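PDB 1UF3: TT1561 protein from Thermus thermophilus, which is of unknown function but belongs to the calcineurin-like metallophosphoesterase superfamily, binds calcium ions and is predicted to be a phosphoesterase. Local coordinates for residues H179-Q191 with S199-S213. Sequence-based numbering, arbitrary orientation.
Sequences HNPLLVLVAGKGQ and SWVVVPGDLSEGEYS
Glu211 reaches across to Gly190 in the loop after strand 183-186. Its OE1 takes the N-H of Gly190 on the syn side at 2.8 Å (N to OE1), nearly straight, and the N-H of Asp206 on its anti lone pair. Gln191 crosses this carboxylate obliquely, its amide plane turned 34° from it. Chi1 of -52° puts the glutamine's CG beside Pro204 O, and the bend at chi2 (90°) swings the amide to Tyr212 O, where NE2 gives a long hydrogen bond (3.3 Å) from above the carbonyl plane. With an alanine at Glu211, the amides of Gly190 and Asp206 would probably lose their shared acceptor, leaving the Gly190 loop less firmly tied to the 206-211 turn.

Upstream, 183-186 and 199-203 are neighbouring parallel strands in a mixed sheet of the metallophosphoesterase fold, joined by backbone bonds such as Val202 N to Val184 O. On one face Val202 packs CG2 against Leu183 CD1 (3.7 Å) and over the ring of Trp200, and CB against Leu185 CD2. On the other, Val184 CB meets Val201 CG2. Apolar side chains thus fill the strand pair, flanked by Ser199 OG donating in plane to Pro181 O at one end and the shared carboxylate at the other.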
loop_
_atom_site.group_PDB
_atom_site.type_symbol
_atom_site.label_atom_id
_atom_site.label_comp_id
_atom_site.label_asym_id
_atom_site.label_seq_id
_atom_site.Cartn_x
_atom_site.Cartn_y
_atom_site.Cartn_z
ATOM N N HIS A 179 -34.029 -7.880 15.231
ATOM C CA HIS A 179 -32.919 -6.981 14.903
ATOM C C HIS A 179 -32.531 -6.921 13.432
ATOM O O HIS A 179 -31.809 -6.012 13.007
ATOM C CB HIS A 179 -31.701 -7.363 15.742
ATOM C CG HIS A 179 -31.722 -6.780 17.121
ATOM N ND1 HIS A 179 -31.331 -5.480 17.383
ATOM C CD2 HIS A 179 -32.204 -7.274 18.286
ATOM C CE1 HIS A 179 -31.583 -5.198 18.649
ATOM N NE2 HIS A 179 -32.114 -6.267 19.218
ATOM N N ASN A 180 -32.995 -7.896 12.659
ATOM C CA ASN A 180 -32.691 -7.948 11.247
ATOM C C ASN A 180 -31.222 -7.728 10.919
ATOM O O ASN A 180 -30.874 -6.906 10.057
ATOM C CB ASN A 180 -33.564 -6.935 10.513
ATOM C CG ASN A 180 -35.034 -7.311 10.573
ATOM O OD1 ASN A 180 -35.442 -8.349 10.032
ATOM N ND2 ASN A 180 -35.834 -6.489 11.243
ATOM N N PRO A 181 -30.331 -8.470 11.595
ATOM C CA PRO A 181 -28.911 -8.292 11.302
ATOM C C PRO A 181 -28.599 -8.736 9.908
ATOM O O PRO A 181 -29.301 -9.576 9.336
ATOM C CB PRO A 181 -28.217 -9.179 12.334
ATOM C CG PRO A 181 -29.274 -10.271 12.607
ATOM C CD PRO A 181 -30.541 -9.453 12.683
ATOM N N LEU A 182 -27.530 -8.175 9.373
ATOM C CA LEU A 182 -27.052 -8.495 8.062
ATOM C C LEU A 182 -26.411 -9.876 8.036
ATOM O O LEU A 182 -26.607 -10.640 7.090
ATOM C CB LEU A 182 -26.024 -7.467 7.643
ATOM C CG LEU A 182 -25.379 -7.755 6.305
ATOM C CD1 LEU A 182 -26.410 -7.477 5.235
ATOM C CD2 LEU A 182 -24.147 -6.854 6.105
ATOM N N LEU A 183 -25.605 -10.172 9.053
ATOM C CA LEU A 183 -24.933 -11.465 9.164
ATOM C C LEU A 183 -25.061 -11.967 10.595
ATOM O O LEU A 183 -25.051 -11.188 11.547
ATOM C CB LEU A 183 -23.452 -11.361 8.778
ATOM C CG LEU A 183 -22.503 -12.458 9.301
ATOM C CD1 LEU A 183 -22.801 -13.813 8.607
ATOM C CD2 LEU A 183 -21.063 -12.045 9.064
ATOM N N VAL A 184 -25.237 -13.275 10.731
ATOM C CA VAL A 184 -25.340 -13.914 12.034
ATOM C C VAL A 184 -24.403 -15.113 11.942
ATOM O O VAL A 184 -24.534 -15.959 11.036
ATOM C CB VAL A 184 -26.777 -14.433 12.325
ATOM C CG1 VAL A 184 -26.830 -15.108 13.724
ATOM C CG2 VAL A 184 -27.765 -13.290 12.277
ATOM N N LEU A 185 -23.426 -15.169 12.834
ATOM C CA LEU A 185 -22.498 -16.297 12.850
ATOM C C LEU A 185 -22.832 -17.172 14.073
ATOM O O LEU A 185 -23.027 -16.655 15.180
ATOM C CB LEU A 185 -21.047 -15.797 12.945
ATOM C CG LEU A 185 -20.366 -15.383 11.631
ATOM C CD1 LEU A 185 -19.054 -14.661 11.919
ATOM C CD2 LEU A 185 -20.086 -16.626 10.791
ATOM N N VAL A 186 -22.924 -18.484 13.885
ATOM C CA VAL A 186 -23.226 -19.360 15.031
ATOM C C VAL A 186 -22.283 -20.559 15.067
ATOM O O VAL A 186 -21.662 -20.918 14.073
ATOM C CB VAL A 186 -24.713 -19.878 15.006
ATOM C CG1 VAL A 186 -25.685 -18.720 15.156
ATOM C CG2 VAL A 186 -24.979 -20.657 13.712
ATOM N N ALA A 187 -22.159 -21.168 16.231
ATOM C CA ALA A 187 -21.300 -22.336 16.377
ATOM C C ALA A 187 -21.916 -23.559 15.692
ATOM O O ALA A 187 -23.130 -23.704 15.633
ATOM C CB ALA A 187 -21.086 -22.641 17.870
ATOM N N GLY A 188 -21.077 -24.438 15.176
ATOM C CA GLY A 188 -21.604 -25.638 14.557
ATOM C C GLY A 188 -20.598 -26.354 13.688
ATOM O O GLY A 188 -19.628 -25.751 13.228
ATOM N N LYS A 189 -20.837 -27.646 13.466
ATOM C CA LYS A 189 -19.963 -28.470 12.631
ATOM C C LYS A 189 -20.570 -28.540 11.237
ATOM O O LYS A 189 -21.787 -28.614 11.090
ATOM C CB LYS A 189 -19.816 -29.879 13.229
ATOM C CG LYS A 189 -19.048 -29.903 14.552
ATOM C CD LYS A 189 -18.943 -31.311 15.144
ATOM C CE LYS A 189 -20.289 -31.802 15.659
ATOM N NZ LYS A 189 -20.213 -33.224 16.077
ATOM N N GLY A 190 -19.713 -28.498 10.220
ATOM C CA GLY A 190 -20.172 -28.525 8.841
ATOM C C GLY A 190 -20.487 -27.117 8.368
ATOM O O GLY A 190 -21.522 -26.553 8.748
ATOM N N GLN A 191 -19.612 -26.543 7.545
ATOM C CA GLN A 191 -19.849 -25.183 7.076
ATOM C C GLN A 191 -21.117 -25.161 6.238
ATOM O O GLN A 191 -21.317 -26.021 5.386
ATOM C CB GLN A 191 -18.678 -24.664 6.229
ATOM C CG GLN A 191 -17.303 -24.783 6.874
ATOM C CD GLN A 191 -16.634 -26.110 6.551
ATOM O OE1 GLN A 191 -17.263 -27.170 6.630
ATOM N NE2 GLN A 191 -15.368 -26.060 6.190
ATOM N N SER A 199 -31.766 -11.814 6.948
ATOM C CA SER A 199 -30.492 -12.106 7.630
ATOM C C SER A 199 -29.764 -13.330 7.095
ATOM O O SER A 199 -30.366 -14.381 6.923
ATOM C CB SER A 199 -30.711 -12.336 9.130
ATOM O OG SER A 199 -31.487 -11.322 9.746
ATOM N N TRP A 200 -28.466 -13.187 6.842
ATOM C CA TRP A 200 -27.626 -14.275 6.363
ATOM C C TRP A 200 -27.068 -14.995 7.604
ATOM O O TRP A 200 -26.297 -14.420 8.378
ATOM C CB TRP A 200 -26.483 -13.718 5.517
ATOM C CG TRP A 200 -25.562 -14.748 4.890
ATOM C CD1 TRP A 200 -25.915 -15.977 4.397
ATOM C CD2 TRP A 200 -24.163 -14.589 4.589
ATOM N NE1 TRP A 200 -24.840 -16.580 3.807
ATOM C CE2 TRP A 200 -23.749 -15.754 3.907
ATOM C CE3 TRP A 200 -23.226 -13.571 4.821
ATOM C CZ2 TRP A 200 -22.447 -15.934 3.454
ATOM C CZ3 TRP A 200 -21.907 -13.749 4.358
ATOM C CH2 TRP A 200 -21.536 -14.917 3.686
ATOM N N VAL A 201 -27.481 -16.239 7.814
ATOM C CA VAL A 201 -27.008 -17.009 8.964
ATOM C C VAL A 201 -25.975 -18.012 8.497
ATOM O O VAL A 201 -26.240 -18.865 7.635
ATOM C CB VAL A 201 -28.146 -17.744 9.663
ATOM C CG1 VAL A 201 -27.602 -18.526 10.865
ATOM C CG2 VAL A 201 -29.193 -16.760 10.096
ATOM N N VAL A 202 -24.790 -17.899 9.080
ATOM C CA VAL A 202 -23.662 -18.734 8.726
ATOM C C VAL A 202 -23.124 -19.591 9.869
ATOM O O VAL A 202 -22.961 -19.123 11.003
ATOM C CB VAL A 202 -22.472 -17.866 8.202
ATOM C CG1 VAL A 202 -21.246 -18.758 7.927
ATOM C CG2 VAL A 202 -22.899 -17.082 6.927
ATOM N N VAL A 203 -22.876 -20.855 9.545
ATOM C CA VAL A 203 -22.277 -21.817 10.462
ATOM C C VAL A 203 -20.924 -21.893 9.779
ATOM O O VAL A 203 -20.768 -22.523 8.732
ATOM C CB VAL A 203 -23.035 -23.180 10.417
ATOM C CG1 VAL A 203 -22.251 -24.241 11.141
ATOM C CG2 VAL A 203 -24.410 -23.019 11.059
ATOM N N PRO A 204 -19.927 -21.197 10.334
ATOM C CA PRO A 204 -18.596 -21.188 9.735
ATOM C C PRO A 204 -17.798 -22.468 9.814
ATOM O O PRO A 204 -16.838 -22.639 9.075
ATOM C CB PRO A 204 -17.919 -20.027 10.452
ATOM C CG PRO A 204 -18.499 -20.113 11.815
ATOM C CD PRO A 204 -19.975 -20.324 11.520
ATOM N N GLY A 205 -18.193 -23.367 10.704
ATOM C CA GLY A 205 -17.448 -24.605 10.844
ATOM C C GLY A 205 -16.932 -24.786 12.263
ATOM O O GLY A 205 -16.990 -23.866 13.094
ATOM N N ASP A 206 -16.413 -25.980 12.538
ATOM C CA ASP A 206 -15.893 -26.309 13.856
ATOM C C ASP A 206 -14.371 -26.480 13.726
ATOM O O ASP A 206 -13.905 -27.420 13.058
ATOM C CB ASP A 206 -16.558 -27.614 14.333
ATOM C CG ASP A 206 -16.249 -27.924 15.763
ATOM O OD1 ASP A 206 -15.069 -27.832 16.115
ATOM O OD2 ASP A 206 -17.178 -28.251 16.526
ATOM N N LEU A 207 -13.593 -25.578 14.340
ATOM C CA LEU A 207 -12.129 -25.647 14.236
ATOM C C LEU A 207 -11.554 -26.901 14.911
ATOM O O LEU A 207 -10.464 -27.361 14.556
ATOM C CB LEU A 207 -11.464 -24.400 14.850
ATOM C CG LEU A 207 -10.370 -23.665 14.057
ATOM C CD1 LEU A 207 -9.312 -23.149 15.007
ATOM C CD2 LEU A 207 -9.741 -24.540 13.033
ATOM N N SER A 208 -12.269 -27.430 15.896
ATOM C CA SER A 208 -11.827 -28.654 16.567
ATOM C C SER A 208 -11.843 -29.777 15.527
ATOM O O SER A 208 -11.161 -30.782 15.681
ATOM C CB SER A 208 -12.758 -29.019 17.733
ATOM O OG SER A 208 -13.967 -29.594 17.265
ATOM N N GLU A 209 -12.628 -29.589 14.467
ATOM C CA GLU A 209 -12.714 -30.572 13.393
ATOM C C GLU A 209 -11.900 -30.038 12.228
ATOM O O GLU A 209 -11.939 -30.595 11.125
ATOM C CB GLU A 209 -14.163 -30.772 12.949
ATOM C CG GLU A 209 -15.142 -31.114 14.067
ATOM C CD GLU A 209 -14.883 -32.477 14.709
ATOM O OE1 GLU A 209 -15.619 -32.833 15.651
ATOM O OE2 GLU A 209 -13.950 -33.186 14.280
ATOM N N GLY A 210 -11.173 -28.948 12.491
ATOM C CA GLY A 210 -10.336 -28.311 11.491
ATOM C C GLY A 210 -11.044 -27.396 10.495
ATOM O O GLY A 210 -10.398 -26.812 9.631
ATOM N N GLU A 211 -12.357 -27.249 10.614
ATOM C CA GLU A 211 -13.115 -26.442 9.650
ATOM C C GLU A 211 -13.182 -24.921 9.861
ATOM O O GLU A 211 -13.197 -24.425 10.991
ATOM C CB GLU A 211 -14.561 -26.936 9.568
ATOM C CG GLU A 211 -14.744 -28.441 9.650
ATOM C CD GLU A 211 -16.205 -28.820 9.800
ATOM O OE1 GLU A 211 -16.910 -28.166 10.603
ATOM O OE2 GLU A 211 -16.650 -29.774 9.118
ATOM N N TYR A 212 -13.259 -24.203 8.743
ATOM C CA TYR A 212 -13.411 -22.754 8.760
ATOM C C TYR A 212 -13.984 -22.308 7.419
ATOM O O TYR A 212 -14.012 -23.076 6.443
ATOM C CB TYR A 212 -12.062 -22.057 9.018
ATOM C CG TYR A 212 -11.108 -22.159 7.863
ATOM C CD1 TYR A 212 -11.098 -21.202 6.853
ATOM C CD2 TYR A 212 -10.255 -23.248 7.752
ATOM C CE1 TYR A 212 -10.260 -21.339 5.750
ATOM C CE2 TYR A 212 -9.411 -23.395 6.666
ATOM C CZ TYR A 212 -9.415 -22.445 5.664
ATOM O OH TYR A 212 -8.573 -22.632 4.588
ATOM N N SER A 213 -14.431 -21.058 7.391
ATOM C CA SER A 213 -14.998 -20.442 6.206
ATOM C C SER A 213 -14.448 -19.011 6.035
ATOM O O SER A 213 -14.033 -18.356 6.997
ATOM C CB SER A 213 -16.528 -20.342 6.340
ATOM O OG SER A 213 -17.180 -21.603 6.498
HETATM O O HOH W 1 -34.287 -11.437 9.849
#